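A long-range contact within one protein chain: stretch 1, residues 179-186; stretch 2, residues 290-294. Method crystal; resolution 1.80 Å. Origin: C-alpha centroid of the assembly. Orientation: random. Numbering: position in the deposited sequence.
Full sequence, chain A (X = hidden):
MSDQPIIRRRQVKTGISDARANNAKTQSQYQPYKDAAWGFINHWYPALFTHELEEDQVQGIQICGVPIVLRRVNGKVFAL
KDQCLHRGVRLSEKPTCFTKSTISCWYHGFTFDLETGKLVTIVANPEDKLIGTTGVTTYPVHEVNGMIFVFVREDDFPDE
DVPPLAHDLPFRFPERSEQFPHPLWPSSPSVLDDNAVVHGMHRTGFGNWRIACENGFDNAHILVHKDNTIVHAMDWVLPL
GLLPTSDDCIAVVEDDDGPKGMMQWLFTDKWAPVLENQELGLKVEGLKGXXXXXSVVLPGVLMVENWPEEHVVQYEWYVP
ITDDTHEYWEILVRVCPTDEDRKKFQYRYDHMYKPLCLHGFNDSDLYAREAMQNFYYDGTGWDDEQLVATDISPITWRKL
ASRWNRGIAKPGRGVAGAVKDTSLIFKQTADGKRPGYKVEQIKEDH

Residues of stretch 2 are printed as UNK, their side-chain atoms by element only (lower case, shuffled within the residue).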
# COMPACT_ATOMS: atom_id res chain seq x y z
N GLN A 179 -0.81 -46.97 19.51
CA GLN A 179 -1.58 -45.84 20.03
C GLN A 179 -2.61 -45.35 19.00
O GLN A 179 -3.73 -45.01 19.36
CB GLN A 179 -0.64 -44.69 20.40
CG GLN A 179 -1.35 -43.48 21.01
CD GLN A 179 -0.39 -42.38 21.42
OE1 GLN A 179 -0.80 -41.36 21.98
NE2 GLN A 179 0.89 -42.57 21.14
N PHE A 180 -2.22 -45.32 17.73
CA PHE A 180 -3.12 -44.88 16.67
C PHE A 180 -3.21 -45.97 15.61
O PHE A 180 -2.60 -45.87 14.55
CB PHE A 180 -2.61 -43.59 16.03
CG PHE A 180 -2.30 -42.50 17.02
CD1 PHE A 180 -0.99 -42.07 17.20
CD2 PHE A 180 -3.32 -41.90 17.76
CE1 PHE A 180 -0.69 -41.05 18.11
CE2 PHE A 180 -3.03 -40.89 18.67
CZ PHE A 180 -1.71 -40.46 18.84
N PRO A 181 -3.97 -47.04 15.90
CA PRO A 181 -4.13 -48.17 14.98
C PRO A 181 -4.55 -47.77 13.56
O PRO A 181 -5.42 -46.93 13.38
CB PRO A 181 -5.19 -49.02 15.68
CG PRO A 181 -4.90 -48.77 17.14
CD PRO A 181 -4.71 -47.27 17.15
N HIS A 182 -3.90 -48.39 12.58
CA HIS A 182 -4.19 -48.12 11.17
C HIS A 182 -4.17 -49.41 10.35
O HIS A 182 -3.24 -49.67 9.59
CB HIS A 182 -3.18 -47.11 10.62
CG HIS A 182 -1.75 -47.49 10.85
ND1 HIS A 182 -1.02 -48.22 9.94
CD2 HIS A 182 -0.93 -47.27 11.90
CE1 HIS A 182 0.20 -48.43 10.42
NE2 HIS A 182 0.28 -47.86 11.61
N PRO A 183 -5.21 -50.25 10.51
CA PRO A 183 -5.31 -51.52 9.79
C PRO A 183 -5.53 -51.41 8.28
O PRO A 183 -5.19 -52.33 7.53
CB PRO A 183 -6.48 -52.21 10.49
CG PRO A 183 -7.37 -51.05 10.85
CD PRO A 183 -6.38 -50.05 11.40
N LEU A 184 -6.08 -50.28 7.83
CA LEU A 184 -6.38 -50.07 6.42
C LEU A 184 -5.25 -49.53 5.56
O LEU A 184 -5.46 -49.25 4.38
CB LEU A 184 -7.60 -49.15 6.30
CG LEU A 184 -8.87 -49.72 6.91
CD1 LEU A 184 -9.90 -48.61 7.08
CD2 LEU A 184 -9.39 -50.86 6.03
N TRP A 185 -4.05 -49.39 6.12
CA TRP A 185 -2.92 -48.88 5.35
C TRP A 185 -1.59 -49.01 6.09
O TRP A 185 -1.54 -49.05 7.32
CB TRP A 185 -3.16 -47.41 4.97
CG TRP A 185 -3.31 -46.48 6.15
CD1 TRP A 185 -2.31 -46.00 6.95
CD2 TRP A 185 -4.53 -45.91 6.64
NE1 TRP A 185 -2.84 -45.17 7.91
CE2 TRP A 185 -4.20 -45.10 7.75
CE3 TRP A 185 -5.87 -46.01 6.26
CZ2 TRP A 185 -5.16 -44.39 8.47
CZ3 TRP A 185 -6.83 -45.31 6.98
CH2 TRP A 185 -6.46 -44.51 8.08
N PRO A 186 -0.48 -49.10 5.33
CA PRO A 186 0.85 -49.23 5.93
C PRO A 186 1.35 -47.95 6.60
O PRO A 186 0.90 -46.84 6.30
CB PRO A 186 1.72 -49.67 4.75
CG PRO A 186 1.05 -49.02 3.58
CD PRO A 186 -0.42 -49.26 3.86
N UNK A 290 -10.23 -42.77 -1.36
CA UNK A 290 -8.99 -43.30 -0.82
C UNK A 290 -8.97 -43.29 0.70
O UNK A 290 -9.58 -42.43 1.34
c UNK A 290 -4.10 -44.21 -1.75
n UNK A 290 -3.24 -44.72 -0.93
c UNK A 290 -5.63 -42.41 -2.39
c UNK A 290 -6.97 -43.07 -2.34
n UNK A 290 -4.67 -43.04 -1.50
c UNK A 290 -7.82 -42.45 -1.29
n UNK A 290 -4.38 -44.88 -2.84
N UNK A 291 -8.25 -44.24 1.28
CA UNK A 291 -8.13 -44.29 2.73
C UNK A 291 -6.96 -43.39 3.11
O UNK A 291 -5.87 -43.49 2.53
n UNK A 291 -10.39 -48.32 2.64
c UNK A 291 -9.07 -47.94 2.62
c UNK A 291 -9.02 -46.65 3.03
c UNK A 291 -7.86 -45.72 3.22
n UNK A 291 -10.32 -46.28 3.28
c UNK A 291 -11.13 -47.30 3.04
N UNK A 292 -7.20 -42.50 4.07
CA UNK A 292 -6.19 -41.55 4.53
C UNK A 292 -6.58 -41.05 5.91
O UNK A 292 -7.73 -41.18 6.32
c UNK A 292 -7.64 -38.55 4.47
c UNK A 292 -8.85 -37.85 4.47
c UNK A 292 -6.12 -40.37 3.56
o UNK A 292 -11.00 -37.45 3.53
c UNK A 292 -9.82 -38.16 3.54
c UNK A 292 -7.40 -39.57 3.54
c UNK A 292 -8.40 -39.85 2.61
c UNK A 292 -9.61 -39.15 2.61
N UNK A 293 -5.63 -40.47 6.63
CA UNK A 293 -5.89 -39.95 7.97
C UNK A 293 -5.08 -38.67 8.21
O UNK A 293 -3.90 -38.60 7.87
c UNK A 293 -5.55 -41.00 9.02
c UNK A 293 -4.26 -43.48 12.19
n UNK A 293 -3.01 -43.90 12.28
c UNK A 293 -5.90 -41.85 11.33
n UNK A 293 -4.55 -42.39 11.48
n UNK A 293 -5.23 -44.15 12.81
c UNK A 293 -5.94 -40.64 10.43
N UNK A 294 -5.73 -37.67 8.79
CA UNK A 294 -5.07 -36.40 9.07
C UNK A 294 -4.91 -36.12 10.55
O UNK A 294 -5.77 -36.47 11.37
c UNK A 294 -5.85 -35.22 8.45
c UNK A 294 -5.74 -35.24 6.95
o UNK A 294 -7.23 -35.30 8.84

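Position 290 carries seven side-chain atoms, four carbons and three nitrogens. Three carbons run out from CA to a nitrogen, which leads to a fourth carbon bearing two more nitrogens, the pattern of a guanidinium. No side-chain atom touches stretch 1, so the assignment rests on composition and connectivity alone: Arg290. Two of its nitrogens are hydrogen-bonded elsewhere in the structure.

Position 291 has one carbon followed by a five-membered ring of three carbons and two nitrogens, an imidazole. Its CB lies 3.6 Å from CE3 of Trp185, and Leu184 CD1 sits over one face of the ring. This is His291. The closest approach to the leucine, CD2 of His291 to CB of Leu184, is 4.1 Å, a van der Waals distance with no polar component.

Position 292 shows one carbon, then a six-carbon ring bearing a single oxygen, a phenol. Its CA-to-CB bond points away from stretch 1, and the side chain makes no contact with it. The residue is Tyr292, and it takes part through its backbone: its O lies 4.0 Å from CH2 of Trp185.

Position 293 repeats the composition of 290, three carbons, a nitrogen, and a carbon with two further nitrogens, but its CA-to-CB bond points toward stretch 1 and its terminal nitrogens reach backbone oxygens there. It is Arg293. With chi1 and chi2 both t and chi3 p, NH1 donates to Phe180 O at 3.0 Å (N-H...O angle 156°) and NH2 donates to Pro181 O at 2.8 Å (140°). Both oxygens lie near the guanidinium plane, at its edge, as expected for in-plane N-H donors.

Position 294 has three side-chain atoms, one carbon carrying an oxygen and a second carbon. That beta-branched hydroxyl side chain is Thr294; it is out of reach of stretch 1.

The contact therefore combines a polar anchor with apolar packing. Arg293 bridges two successive carbonyls, while Trp185 CZ2 lies over one face of its guanidinium and 3.5 Å from its CB. On stretch 1, a type I turn from His182 to Trp185 is accompanied by a hydrogen bond from His182 ND1 to Trp185 O (2.8 Å, 166°), linking the turn's first and last residues. The indole packs along His291 and Arg293, and Leu184 extends the apolar surface beside the imidazole. Together the two stretches bury 348 Å², summed over both sides.

Stretch 2 290-294: RHYRT
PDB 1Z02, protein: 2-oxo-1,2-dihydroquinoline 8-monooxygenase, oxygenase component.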